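Local coordinates for protein aromatic-amino-acid transaminase TyrB (Burkholderia cenocepacia K56-2Valvano, PDB 4WD2) that probably transfers amino groups between aromatic amino acids and 2-oxo acids, using pyridoxal 5'-phosphate held as a Schiff base on a lysine, at residues V53-V57 / Q314-L319; Y82-Q87 / I103-Q107; R330-H334 / R348-G354; L361-Q365 / V403-A408. One frame throughout, in Å; residues are numbered along the deposited sequence. Where two conformers were deposited one is given.

In the fold
From the N terminus, helix 55-65 opens the longest loop, which contact 1 closes 257 residues later on helix 309-338. Nested within that loop is contact 2, a short-range closure that lays helix 80-91 on strand 103-108, an outermost strand of the large mixed sheet within this chain. Contact 3 follows in series on the same long helix, closing a short loop (14 residues between its nearest ends) with helix 348-351 and the chain leading to strand 356-358. Contact 4, last in series, closes one of 38 residues between the start of helix 363-371 and the C terminus. Contacts 2 and 3 lie on opposite sides of the chain's centre, about 33 Å apart between centres.

Contact 1. Residues V53-V57 / Q314-L319; sequences VMGAV and QWEEEL
A carboxylate from one helix meets the first turn of another: Glu318 OE1 accepts a hydrogen bond from Gly55 N (2.9 Å). Val53 and Met54 are extended (phi/psi -105/111 and -64/141), with Met54 the N-cap of the helix starting at Gly55; 314-319 is helical throughout. Ala56 and Trp315 are nearest in register, CA atoms 5.2 Å apart. Glu318, with chi1 and chi2 both t, reaches the amino end of helix 55-65. Gln314 NE2 lies 3.6 Å from Gly55 C; a CB on Gly55 would clash with it. Water 2 joins Glu318 OE1 (2.4 Å), Ala56 N (3.1 Å) and Gln314 O (3.1 Å), while water 1 links Glu318 OE2 (2.6 Å) to Val53 O (3.0 Å). Beside these polar groups Met54 (chi1 m, chi2 t, chi3 p) points inward, CE 3.5 Å from Trp315 CD1 and 4.1 Å from Leu319 CB. Its SD lies 4.7 Å from the centroid of Trp315's five-membered ring, at the edge, a Met-aromatic contact. Ala56 CB packs on Trp315 CB at 3.7 Å. Trp315 stacks with Phe256 and hydrogen-bonds through NE1 to Asn255 O, which follows cofactor-bearing Lys254 in sequence. Helix 297-307 receives Ala56 and Trp315; helix 229-232 meets Trp315 and Leu319.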
loop_
_atom_site.group_PDB
_atom_site.type_symbol
_atom_site.label_atom_id
_atom_site.label_comp_id
_atom_site.label_asym_id
_atom_site.label_seq_id
_atom_site.Cartn_x
_atom_site.Cartn_y
_atom_site.Cartn_z
ATOM N N VAL A 53 -11.461 -14.459 14.457
ATOM C CA VAL A 53 -12.194 -13.871 13.346
ATOM C C VAL A 53 -13.489 -13.329 13.933
ATOM O O VAL A 53 -14.339 -14.111 14.366
ATOM C CB VAL A 53 -12.503 -14.896 12.238
ATOM C CG1 VAL A 53 -13.483 -14.309 11.237
ATOM C CG2 VAL A 53 -11.228 -15.332 11.546
ATOM N N MET A 54 -13.637 -12.006 13.981
ATOM C CA MET A 54 -14.782 -11.428 14.665
ATOM C C MET A 54 -16.074 -11.820 13.962
ATOM O O MET A 54 -16.122 -11.880 12.731
ATOM C CB MET A 54 -14.652 -9.906 14.754
ATOM C CG MET A 54 -13.434 -9.449 15.544
ATOM S SD MET A 54 -13.308 -7.655 15.701
ATOM C CE MET A 54 -14.359 -7.323 17.107
ATOM N N GLY A 55 -17.104 -12.107 14.758
ATOM C CA GLY A 55 -18.396 -12.520 14.242
ATOM C C GLY A 55 -18.934 -11.587 13.177
ATOM O O GLY A 55 -19.409 -12.034 12.129
ATOM N N ALA A 56 -18.852 -10.286 13.444
ATOM C CA ALA A 56 -19.353 -9.279 12.518
ATOM C C ALA A 56 -18.576 -9.307 11.212
ATOM O O ALA A 56 -19.138 -9.080 10.145
ATOM C CB ALA A 56 -19.282 -7.896 13.142
ATOM N N VAL A 57 -17.281 -9.578 11.305
ATOM C CA VAL A 57 -16.428 -9.617 10.127
ATOM C C VAL A 57 -16.759 -10.836 9.270
ATOM O O VAL A 57 -16.887 -10.730 8.051
ATOM C CB VAL A 57 -14.937 -9.621 10.525
ATOM C CG1 VAL A 57 -14.062 -10.055 9.359
ATOM C CG2 VAL A 57 -14.536 -8.246 11.021
ATOM N N GLN A 314 -22.945 -5.836 16.637
ATOM C CA GLN A 314 -22.254 -7.086 16.908
ATOM C C GLN A 314 -20.755 -6.867 17.028
ATOM O O GLN A 314 -20.092 -7.470 17.870
ATOM C CB GLN A 314 -22.544 -8.098 15.809
ATOM C CG GLN A 314 -21.986 -9.486 16.068
ATOM C CD GLN A 314 -22.201 -10.396 14.885
ATOM O OE1 GLN A 314 -22.593 -9.939 13.809
ATOM N NE2 GLN A 314 -21.944 -11.687 15.067
ATOM N N TRP A 315 -20.224 -5.999 16.178
ATOM C CA TRP A 315 -18.813 -5.651 16.234
ATOM C C TRP A 315 -18.443 -4.923 17.530
ATOM O O TRP A 315 -17.487 -5.311 18.203
ATOM C CB TRP A 315 -18.424 -4.795 15.029
ATOM C CG TRP A 315 -17.039 -4.236 15.138
ATOM C CD1 TRP A 315 -15.866 -4.936 15.092
ATOM C CD2 TRP A 315 -16.680 -2.862 15.322
ATOM N NE1 TRP A 315 -14.801 -4.083 15.234
ATOM C CE2 TRP A 315 -15.271 -2.804 15.378
ATOM C CE3 TRP A 315 -17.411 -1.674 15.440
ATOM C CZ2 TRP A 315 -14.581 -1.608 15.543
ATOM C CZ3 TRP A 315 -16.723 -0.485 15.602
ATOM C CH2 TRP A 315 -15.322 -0.460 15.653
ATOM N N GLU A 316 -19.188 -3.873 17.878
ATOM C CA GLU A 316 -18.899 -3.104 19.088
ATOM C C GLU A 316 -18.991 -3.979 20.334
ATOM O O GLU A 316 -18.214 -3.820 21.279
ATOM C CB GLU A 316 -19.849 -1.908 19.220
ATOM C CG GLU A 316 -19.649 -0.824 18.165
ATOM C CD GLU A 316 -20.386 0.470 18.490
ATOM O OE1 GLU A 316 -20.735 0.687 19.672
ATOM O OE2 GLU A 316 -20.609 1.275 17.559
ATOM N N GLU A 317 -19.947 -4.901 20.332
ATOM C CA GLU A 317 -20.120 -5.804 21.461
ATOM C C GLU A 317 -18.917 -6.730 21.640
ATOM O O GLU A 317 -18.425 -6.888 22.753
ATOM C CB GLU A 317 -21.405 -6.622 21.303
ATOM C CG GLU A 317 -22.664 -5.831 21.637
ATOM C CD GLU A 317 -23.948 -6.641 21.487
ATOM O OE1 GLU A 317 -23.889 -7.798 21.006
ATOM O OE2 GLU A 317 -25.021 -6.114 21.852
ATOM N N GLU A 318 -18.443 -7.343 20.556
ATOM C CA GLU A 318 -17.308 -8.264 20.661
ATOM C C GLU A 318 -16.037 -7.510 21.041
ATOM O O GLU A 318 -15.237 -7.991 21.838
ATOM C CB GLU A 318 -17.093 -9.037 19.355
ATOM C CG GLU A 318 -15.930 -10.043 19.417
ATOM C CD GLU A 318 -15.924 -11.034 18.254
ATOM O OE1 GLU A 318 -16.741 -10.878 17.322
ATOM O OE2 GLU A 318 -15.101 -11.978 18.274
ATOM N N LEU A 319 -15.863 -6.319 20.477
ATOM C CA LEU A 319 -14.704 -5.491 20.793
ATOM C C LEU A 319 -14.701 -5.070 22.264
ATOM O O LEU A 319 -13.644 -5.018 22.902
ATOM C CB LEU A 319 -14.663 -4.258 19.885
ATOM C CG LEU A 319 -13.538 -3.256 20.160
ATOM C CD1 LEU A 319 -12.150 -3.860 19.894
ATOM C CD2 LEU A 319 -13.758 -1.990 19.353
HETATM O O HOH W 1 -15.558 -14.203 17.113
HETATM O O HOH W 2 -18.129 -9.192 16.238
#

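Contact 2. Residues Y82-Q87 / I103-Q107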
loop_
_atom_site.group_PDB
_atom_site.type_symbol
_atom_site.label_atom_id
_atom_site.label_comp_id
_atom_site.label_asym_id
_atom_site.label_seq_id
_atom_site.Cartn_x
_atom_site.Cartn_y
_atom_site.Cartn_z
ATOM N N TYR A 82 -16.514 3.974 3.028
ATOM C CA TYR A 82 -15.495 3.678 4.040
ATOM C C TYR A 82 -15.004 4.952 4.736
ATOM O O TYR A 82 -14.995 5.028 5.967
ATOM C CB TYR A 82 -14.317 2.940 3.397
ATOM C CG TYR A 82 -13.142 2.590 4.301
ATOM C CD1 TYR A 82 -12.111 3.500 4.531
ATOM C CD2 TYR A 82 -13.034 1.326 4.871
ATOM C CE1 TYR A 82 -11.023 3.168 5.328
ATOM C CE2 TYR A 82 -11.951 0.986 5.665
ATOM C CZ TYR A 82 -10.948 1.907 5.888
ATOM O OH TYR A 82 -9.873 1.562 6.675
ATOM N N ARG A 83 -14.583 5.936 3.942
ATOM C CA ARG A 83 -14.102 7.224 4.459
ATOM C C ARG A 83 -15.100 7.886 5.412
ATOM O O ARG A 83 -14.732 8.391 6.481
ATOM C CB ARG A 83 -13.800 8.183 3.300
ATOM C CG ARG A 83 -12.688 7.735 2.377
ATOM C CD ARG A 83 -12.704 8.553 1.098
ATOM N NE ARG A 83 -12.702 9.980 1.387
ATOM C CZ ARG A 83 -13.423 10.880 0.730
ATOM N NH1 ARG A 83 -14.209 10.507 -0.275
ATOM N NH2 ARG A 83 -13.348 12.158 1.075
ATOM N N ASP A 84 -16.367 7.885 5.020
ATOM C CA ASP A 84 -17.392 8.506 5.845
ATOM C C ASP A 84 -17.613 7.738 7.141
ATOM O O ASP A 84 -17.760 8.334 8.212
ATOM C CB ASP A 84 -18.699 8.619 5.076
ATOM C CG ASP A 84 -19.794 9.220 5.910
ATOM O OD1 ASP A 84 -19.756 10.448 6.123
ATOM O OD2 ASP A 84 -20.682 8.468 6.363
ATOM N N ALA A 85 -17.637 6.413 7.038
ATOM C CA ALA A 85 -17.814 5.556 8.205
ATOM C C ALA A 85 -16.640 5.714 9.165
ATOM O O ALA A 85 -16.824 5.828 10.372
ATOM C CB ALA A 85 -17.961 4.108 7.784
ATOM N N VAL A 86 -15.430 5.718 8.621
ATOM C CA VAL A 86 -14.234 5.884 9.434
ATOM C C VAL A 86 -14.217 7.232 10.145
ATOM O O VAL A 86 -13.892 7.313 11.330
ATOM C CB VAL A 86 -12.966 5.739 8.580
ATOM C CG1 VAL A 86 -11.737 6.194 9.352
ATOM C CG2 VAL A 86 -12.821 4.306 8.136
ATOM N N GLN A 87 -14.576 8.289 9.421
ATOM C CA GLN A 87 -14.572 9.632 9.993
ATOM C C GLN A 87 -15.580 9.739 11.138
ATOM O O GLN A 87 -15.293 10.315 12.195
ATOM C CB GLN A 87 -14.877 10.667 8.914
ATOM C CG GLN A 87 -14.641 12.090 9.362
ATOM C CD GLN A 87 -15.152 13.080 8.358
ATOM O OE1 GLN A 87 -16.295 13.527 8.434
ATOM N NE2 GLN A 87 -14.315 13.418 7.395
ATOM N N ILE A 103 -12.709 18.279 8.036
ATOM C CA ILE A 103 -11.880 17.075 8.137
ATOM C C ILE A 103 -11.680 16.382 6.796
ATOM O O ILE A 103 -12.641 15.940 6.179
ATOM C CB ILE A 103 -12.490 16.040 9.105
ATOM C CG1 ILE A 103 -12.797 16.658 10.467
ATOM C CG2 ILE A 103 -11.552 14.853 9.282
ATOM C CD1 ILE A 103 -13.538 15.703 11.381
ATOM N N ALA A 104 -10.434 16.284 6.346
ATOM C CA ALA A 104 -10.118 15.480 5.171
ATOM C C ALA A 104 -9.791 14.054 5.601
ATOM O O ALA A 104 -8.831 13.841 6.336
ATOM C CB ALA A 104 -8.945 16.091 4.387
ATOM N N THR A 105 -10.591 13.088 5.150
ATOM C CA THR A 105 -10.370 11.676 5.479
ATOM C C THR A 105 -10.189 10.797 4.235
ATOM O O THR A 105 -10.949 10.905 3.265
ATOM C CB THR A 105 -11.538 11.105 6.310
ATOM O OG1 THR A 105 -11.632 11.810 7.551
ATOM C CG2 THR A 105 -11.327 9.619 6.598
ATOM N N LEU A 106 -9.175 9.937 4.264
ATOM C CA LEU A 106 -8.991 8.937 3.216
ATOM C C LEU A 106 -8.653 7.560 3.781
ATOM O O LEU A 106 -8.157 7.425 4.905
ATOM C CB LEU A 106 -7.894 9.366 2.232
ATOM C CG LEU A 106 -6.447 9.350 2.731
ATOM C CD1 LEU A 106 -5.496 9.024 1.589
ATOM C CD2 LEU A 106 -6.085 10.685 3.363
ATOM N N GLN A 107 -8.928 6.544 2.971
ATOM C CA GLN A 107 -8.599 5.159 3.267
ATOM C C GLN A 107 -7.103 4.922 3.104
ATOM O O GLN A 107 -6.490 5.412 2.158
ATOM C CB GLN A 107 -9.392 4.233 2.346
ATOM C CG GLN A 107 -9.034 2.765 2.424
ATOM C CD GLN A 107 -9.650 1.980 1.282
ATOM O OE1 GLN A 107 -10.642 2.406 0.693
ATOM N NE2 GLN A 107 -9.055 0.834 0.956
HETATM O O HOH W 3 -12.946 13.684 3.571
#
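Helix 82-87 lies across strand 103-107 with the axes of these short segments 7.4 Å apart at closest approach and their N-to-C directions 120° apart. Arg83 and Leu106 are nearest in register (CA-CA 5.5 Å). Arg83 sends NE to Thr105 O, 2.7 Å and nearly linear, and its NH2 to water 3 (3.0 Å), which also accepts from Thr105 N (2.9 Å), so both backbone polar groups of Thr105 are engaged from the helix side. One turn on, Gln87 NE2 donates to Thr105 OG1 (3.1 Å). That hydroxyl also pairs with Ser267 on the next strand, and Gln87 OE1 hydrogen-bonds to Arg98. At the other end Tyr82 CE1 touches Gln107 CG at 3.5 Å, with Gln107 OE1 over one ring face; Gln107 is held by Leu79 N and Gln295 O, and Tyr82 OH by Gly264 O. Strand 103-108 pairs antiparallel with 264-269 and is outermost within this chain. The arrangement is an alpha-on-beta packing at the edge of the large mixed sheet characteristic of fold-type I aminotransferases.

Contact 3. Residues R330-H334 / R348-G354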
loop_
_atom_site.group_PDB
_atom_site.type_symbol
_atom_site.label_atom_id
_atom_site.label_comp_id
_atom_site.label_asym_id
_atom_site.label_seq_id
_atom_site.Cartn_x
_atom_site.Cartn_y
_atom_site.Cartn_z
ATOM N N ARG A 330 -5.416 -8.228 33.368
ATOM C CA ARG A 330 -4.622 -7.282 34.146
ATOM C C ARG A 330 -4.874 -7.493 35.636
ATOM O O ARG A 330 -3.937 -7.563 36.428
ATOM C CB ARG A 330 -4.936 -5.839 33.739
ATOM C CG ARG A 330 -4.367 -5.445 32.377
ATOM C CD ARG A 330 -4.573 -3.961 32.091
ATOM N NE ARG A 330 -3.932 -3.559 30.839
ATOM C CZ ARG A 330 -2.626 -3.344 30.709
ATOM N NH1 ARG A 330 -1.820 -3.492 31.754
ATOM N NH2 ARG A 330 -2.125 -2.989 29.536
ATOM N N GLN A 331 -6.143 -7.609 36.010
ATOM C CA GLN A 331 -6.492 -7.828 37.407
ATOM C C GLN A 331 -6.009 -9.200 37.893
ATOM O O GLN A 331 -5.512 -9.318 39.011
ATOM C CB GLN A 331 -8.004 -7.683 37.613
ATOM C CG GLN A 331 -8.424 -7.579 39.083
ATOM C CD GLN A 331 -7.992 -6.267 39.728
ATOM O OE1 GLN A 331 -8.513 -5.198 39.397
ATOM N NE2 GLN A 331 -7.030 -6.342 40.643
ATOM N N SER A 332 -6.127 -10.225 37.042
ATOM C CA SER A 332 -5.722 -11.584 37.402
ATOM C C SER A 332 -4.224 -11.690 37.643
ATOM O O SER A 332 -3.803 -12.322 38.611
ATOM C CB SER A 332 -6.137 -12.592 36.326
ATOM O OG SER A 332 -7.545 -12.635 36.170
ATOM N N ILE A 333 -3.418 -11.079 36.777
ATOM C CA ILE A 333 -1.972 -11.131 36.973
ATOM C C ILE A 333 -1.590 -10.268 38.182
ATOM O O ILE A 333 -0.745 -10.670 38.978
ATOM C CB ILE A 333 -1.171 -10.701 35.701
ATOM C CG1 ILE A 333 0.294 -11.136 35.824
ATOM C CG2 ILE A 333 -1.255 -9.209 35.440
ATOM C CD1 ILE A 333 1.069 -10.989 34.550
ATOM N N HIS A 334 -2.241 -9.113 38.339
ATOM C CA HIS A 334 -2.021 -8.266 39.509
ATOM C C HIS A 334 -2.224 -9.051 40.803
ATOM O O HIS A 334 -1.351 -9.075 41.670
ATOM C CB HIS A 334 -2.958 -7.050 39.488
ATOM C CG HIS A 334 -2.923 -6.235 40.749
ATOM N ND1 HIS A 334 -3.648 -6.569 41.870
ATOM C CD2 HIS A 334 -2.245 -5.105 41.058
ATOM C CE1 HIS A 334 -3.417 -5.680 42.822
ATOM N NE2 HIS A 334 -2.570 -4.782 42.354
ATOM N N ARG A 348 1.181 -0.825 38.344
ATOM C CA ARG A 348 1.353 -0.619 36.909
ATOM C C ARG A 348 0.495 -1.572 36.083
ATOM O O ARG A 348 -0.016 -1.185 35.038
ATOM C CB ARG A 348 2.831 -0.753 36.506
ATOM C CG ARG A 348 3.411 -2.161 36.550
ATOM C CD ARG A 348 4.866 -2.168 36.092
ATOM N NE ARG A 348 5.705 -1.363 36.978
ATOM C CZ ARG A 348 6.832 -0.756 36.617
ATOM N NH1 ARG A 348 7.275 -0.842 35.370
ATOM N NH2 ARG A 348 7.511 -0.049 37.507
ATOM N N TYR A 349 0.315 -2.803 36.561
ATOM C CA TYR A 349 -0.432 -3.812 35.804
ATOM C C TYR A 349 -1.905 -3.472 35.621
ATOM O O TYR A 349 -2.518 -3.896 34.651
ATOM C CB TYR A 349 -0.302 -5.182 36.466
ATOM C CG TYR A 349 1.080 -5.751 36.299
ATOM C CD1 TYR A 349 1.430 -6.444 35.142
ATOM C CD2 TYR A 349 2.049 -5.566 37.277
ATOM C CE1 TYR A 349 2.702 -6.950 34.973
ATOM C CE2 TYR A 349 3.325 -6.065 37.116
ATOM C CZ TYR A 349 3.646 -6.759 35.964
ATOM O OH TYR A 349 4.914 -7.260 35.805
ATOM N N VAL A 350 -2.472 -2.709 36.547
ATOM C CA VAL A 350 -3.874 -2.331 36.439
ATOM C C VAL A 350 -4.035 -0.874 36.020
ATOM O O VAL A 350 -5.117 -0.471 35.580
ATOM C CB VAL A 350 -4.632 -2.576 37.763
ATOM C CG1 VAL A 350 -4.872 -4.069 37.969
ATOM C CG2 VAL A 350 -3.875 -1.980 38.935
ATOM N N LYS A 351 -2.959 -0.096 36.151
ATOM C CA LYS A 351 -2.960 1.321 35.775
ATOM C C LYS A 351 -2.634 1.503 34.298
ATOM O O LYS A 351 -3.198 2.361 33.626
ATOM C CB LYS A 351 -1.959 2.111 36.620
ATOM N N GLN A 352 -1.720 0.688 33.789
ATOM C CA GLN A 352 -1.409 0.731 32.370
ATOM C C GLN A 352 -2.589 0.171 31.584
ATOM O O GLN A 352 -3.462 -0.493 32.150
ATOM C CB GLN A 352 -0.113 -0.030 32.079
ATOM C CG GLN A 352 1.098 0.671 32.681
ATOM C CD GLN A 352 2.365 -0.139 32.578
ATOM O OE1 GLN A 352 2.341 -1.297 32.159
ATOM N NE2 GLN A 352 3.487 0.467 32.957
ATOM N N ARG A 353 -2.644 0.469 30.291
ATOM C CA ARG A 353 -3.837 0.154 29.504
ATOM C C ARG A 353 -3.533 -0.340 28.094
ATOM O O ARG A 353 -2.477 -0.043 27.534
ATOM C CB ARG A 353 -4.748 1.384 29.416
ATOM C CG ARG A 353 -5.407 1.770 30.726
ATOM C CD ARG A 353 -6.589 2.686 30.476
ATOM N NE ARG A 353 -6.237 3.778 29.574
ATOM C CZ ARG A 353 -7.110 4.649 29.079
ATOM N NH1 ARG A 353 -8.394 4.559 29.404
ATOM N NH2 ARG A 353 -6.698 5.611 28.262
ATOM N N GLY A 354 -4.475 -1.087 27.523
ATOM C CA GLY A 354 -4.338 -1.588 26.167
ATOM C C GLY A 354 -3.681 -2.949 26.146
ATOM O O GLY A 354 -3.726 -3.676 27.128
HETATM O O HOH W 4 -6.259 -2.442 29.472
#
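This is an arginine-centred contact in the C-terminal part of the chain, where the long helix 309-338 holds the short helix 348-351 and the strand-bound chain after it. The CA atoms of Arg330 and Val350 come within 5.5 Å. From there the nearly extended Arg330 side chain (chi1 m, chi2 and chi3 t) runs into the bend at the end of the short helix, where Gln352 leaves helical conformation. NH1 of Arg330 donates to Tyr349 O and NH2 to Gly354 O, both at 3.0 Å and close to the guanidinium plane. Gln352 O lies over one face instead, 3.3 Å from Arg330 CZ. Water 4 accepts from Arg330 NE (2.9 Å) and from Gly354 N (3.0 Å), bridging the two. The same guanidinium also reaches Thr357 OG1 and Phe356 O on strand 356-358. Gly354 has phi/psi of 91/-155, where a CB would strike the preceding carbonyl oxygen.

Apolar packing flanks this polar centre. Ile333 CG2 sits 3.9 Å from Tyr349 CD1, and His334 CB is 3.9 Å from Val350 CG1. Ile333 and Tyr349 also touch helix 393-405. Arg330 thus donates to the carbonyls of Tyr349 and Gly354: a buried arginine bridging the end of helix 348-351 and the loop that leads to strand 356-358, in what is, by family, the aminotransferase small domain.

Contact 4. Residues L361-Q365 / V403-A408; sequences LTESQ and VLKSGA
Val403 begins the second segment on the last turns of helix 393-405, its CA 6.6 Å from that of Gln365; it points toward the partner, and in the t rotamer its CG1 meets Gln365 CG at 3.7 Å. Leu404 (chi1 m, chi2 t) comes next, CD2 3.7 Å from CD1 of Leu361, whose own chi1 is off-well at -95°; their CA atoms are 7.7 Å apart. Lys405 points away. Beyond Ser406, Gly407 leaves helical conformation with positive phi (93/154), its N hydrogen-bonded to Leu404 O at 3.1 Å, and turns the chain so that Ala408 comes beside Gln365. Ala408 CA is 3.7 Å from Gln365 NE2, and Ala408 CB 4.3 Å from Thr362 CG2.

Waters fill the polar gap. Water 7 joins Gln365 NE2 (3.0 Å) to Leu404 O (3.2 Å); water 6 donates to Val403 O (2.6 Å) and Gly407 O (2.5 Å) and is weakly bound by Gln365 NE2 (3.4 Å). Water 5 connects Thr362 OG1 (2.8 Å) to the terminal carboxylate at Ala408 OXT (2.6 Å). Leu361 and Thr362 are extended and helix starts at Glu363. Thr362 (chi1 p) takes Gln365 N on OG1 at 3.0 Å, and Thr362 N gives to Gln365 OE1 at 2.8 Å, with Gln365 chi1 m and chi2 t. This reciprocal pairing is a capping box at the start of helix 363-371, packed against the end of helix 393-405 and the C-terminal tail.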
loop_
_atom_site.group_PDB
_atom_site.type_symbol
_atom_site.label_atom_id
_atom_site.label_comp_id
_atom_site.label_asym_id
_atom_site.label_seq_id
_atom_site.Cartn_x
_atom_site.Cartn_y
_atom_site.Cartn_z
ATOM N N LEU A 361 10.841 -5.007 34.343
ATOM C CA LEU A 361 11.847 -6.044 34.559
ATOM C C LEU A 361 13.140 -5.663 33.841
ATOM O O LEU A 361 13.087 -5.133 32.731
ATOM C CB LEU A 361 11.347 -7.410 34.069
ATOM C CG LEU A 361 10.690 -8.347 35.095
ATOM C CD1 LEU A 361 9.424 -7.757 35.684
ATOM C CD2 LEU A 361 10.400 -9.708 34.477
ATOM N N THR A 362 14.286 -5.918 34.476
ATOM C CA THR A 362 15.584 -5.629 33.865
ATOM C C THR A 362 15.826 -6.613 32.734
ATOM O O THR A 362 15.122 -7.614 32.630
ATOM C CB THR A 362 16.764 -5.724 34.868
ATOM O OG1 THR A 362 16.966 -7.087 35.248
ATOM C CG2 THR A 362 16.508 -4.886 36.114
ATOM N N GLU A 363 16.821 -6.340 31.892
ATOM C CA GLU A 363 17.142 -7.249 30.796
ATOM C C GLU A 363 17.554 -8.617 31.338
ATOM O O GLU A 363 17.172 -9.648 30.776
ATOM C CB GLU A 363 18.236 -6.658 29.894
ATOM C CG GLU A 363 17.734 -5.521 28.993
ATOM C CD GLU A 363 18.718 -5.141 27.895
ATOM O OE1 GLU A 363 19.741 -5.840 27.736
ATOM O OE2 GLU A 363 18.466 -4.142 27.186
ATOM N N SER A 364 18.307 -8.619 32.440
ATOM C CA SER A 364 18.655 -9.852 33.145
ATOM C C SER A 364 17.414 -10.602 33.618
ATOM O O SER A 364 17.324 -11.818 33.469
ATOM C CB SER A 364 19.551 -9.559 34.350
ATOM O OG SER A 364 20.915 -9.723 34.027
ATOM N N GLN A 365 16.465 -9.875 34.199
ATOM C CA GLN A 365 15.239 -10.487 34.699
ATOM C C GLN A 365 14.413 -11.061 33.552
ATOM O O GLN A 365 13.750 -12.088 33.705
ATOM C CB GLN A 365 14.432 -9.469 35.502
ATOM C CG GLN A 365 15.000 -9.246 36.902
ATOM C CD GLN A 365 14.343 -8.089 37.633
ATOM O OE1 GLN A 365 14.087 -7.037 37.049
ATOM N NE2 GLN A 365 14.069 -8.281 38.919
ATOM N N VAL A 403 10.636 -14.010 40.068
ATOM C CA VAL A 403 11.773 -13.256 39.543
ATOM C C VAL A 403 11.914 -11.906 40.255
ATOM O O VAL A 403 13.016 -11.524 40.660
ATOM C CB VAL A 403 11.655 -13.038 38.016
ATOM C CG1 VAL A 403 12.745 -12.104 37.524
ATOM C CG2 VAL A 403 11.744 -14.373 37.285
ATOM N N LEU A 404 10.805 -11.196 40.430
ATOM C CA LEU A 404 10.834 -9.918 41.138
ATOM C C LEU A 404 11.265 -10.084 42.600
ATOM O O LEU A 404 12.077 -9.312 43.106
ATOM C CB LEU A 404 9.466 -9.229 41.082
ATOM C CG LEU A 404 9.005 -8.554 39.784
ATOM C CD1 LEU A 404 7.600 -8.003 39.946
ATOM C CD2 LEU A 404 9.962 -7.447 39.377
ATOM N N LYS A 405 10.714 -11.089 43.274
ATOM C CA LYS A 405 11.005 -11.316 44.688
ATOM C C LYS A 405 12.469 -11.654 44.926
ATOM O O LYS A 405 13.081 -11.176 45.880
ATOM C CB LYS A 405 10.125 -12.441 45.238
ATOM C CG LYS A 405 10.387 -12.775 46.694
ATOM C CD LYS A 405 10.023 -11.614 47.610
ATOM C CE LYS A 405 10.318 -11.954 49.053
ATOM N NZ LYS A 405 9.815 -10.914 49.998
ATOM N N SER A 406 13.028 -12.478 44.045
ATOM C CA SER A 406 14.419 -12.918 44.161
ATOM C C SER A 406 15.395 -11.752 44.035
ATOM O O SER A 406 16.574 -11.881 44.352
ATOM C CB SER A 406 14.727 -13.975 43.102
ATOM O OG SER A 406 13.920 -15.124 43.283
ATOM N N GLY A 407 14.897 -10.614 43.563
ATOM C CA GLY A 407 15.697 -9.407 43.482
ATOM C C GLY A 407 16.370 -9.216 42.141
ATOM O O GLY A 407 16.630 -10.183 41.424
ATOM N N ALA A 408 16.648 -7.958 41.804
ATOM C CA ALA A 408 17.362 -7.628 40.576
ATOM C C ALA A 408 18.859 -7.892 40.736
ATOM O O ALA A 408 19.385 -7.910 41.853
ATOM C CB ALA A 408 17.111 -6.175 40.187
ATOM O OXT ALA A 408 19.577 -8.093 39.755
HETATM O O HOH W 5 18.642 -7.762 37.323
HETATM O O HOH W 6 15.361 -11.345 39.636
HETATM O O HOH W 7 13.182 -6.844 41.447
#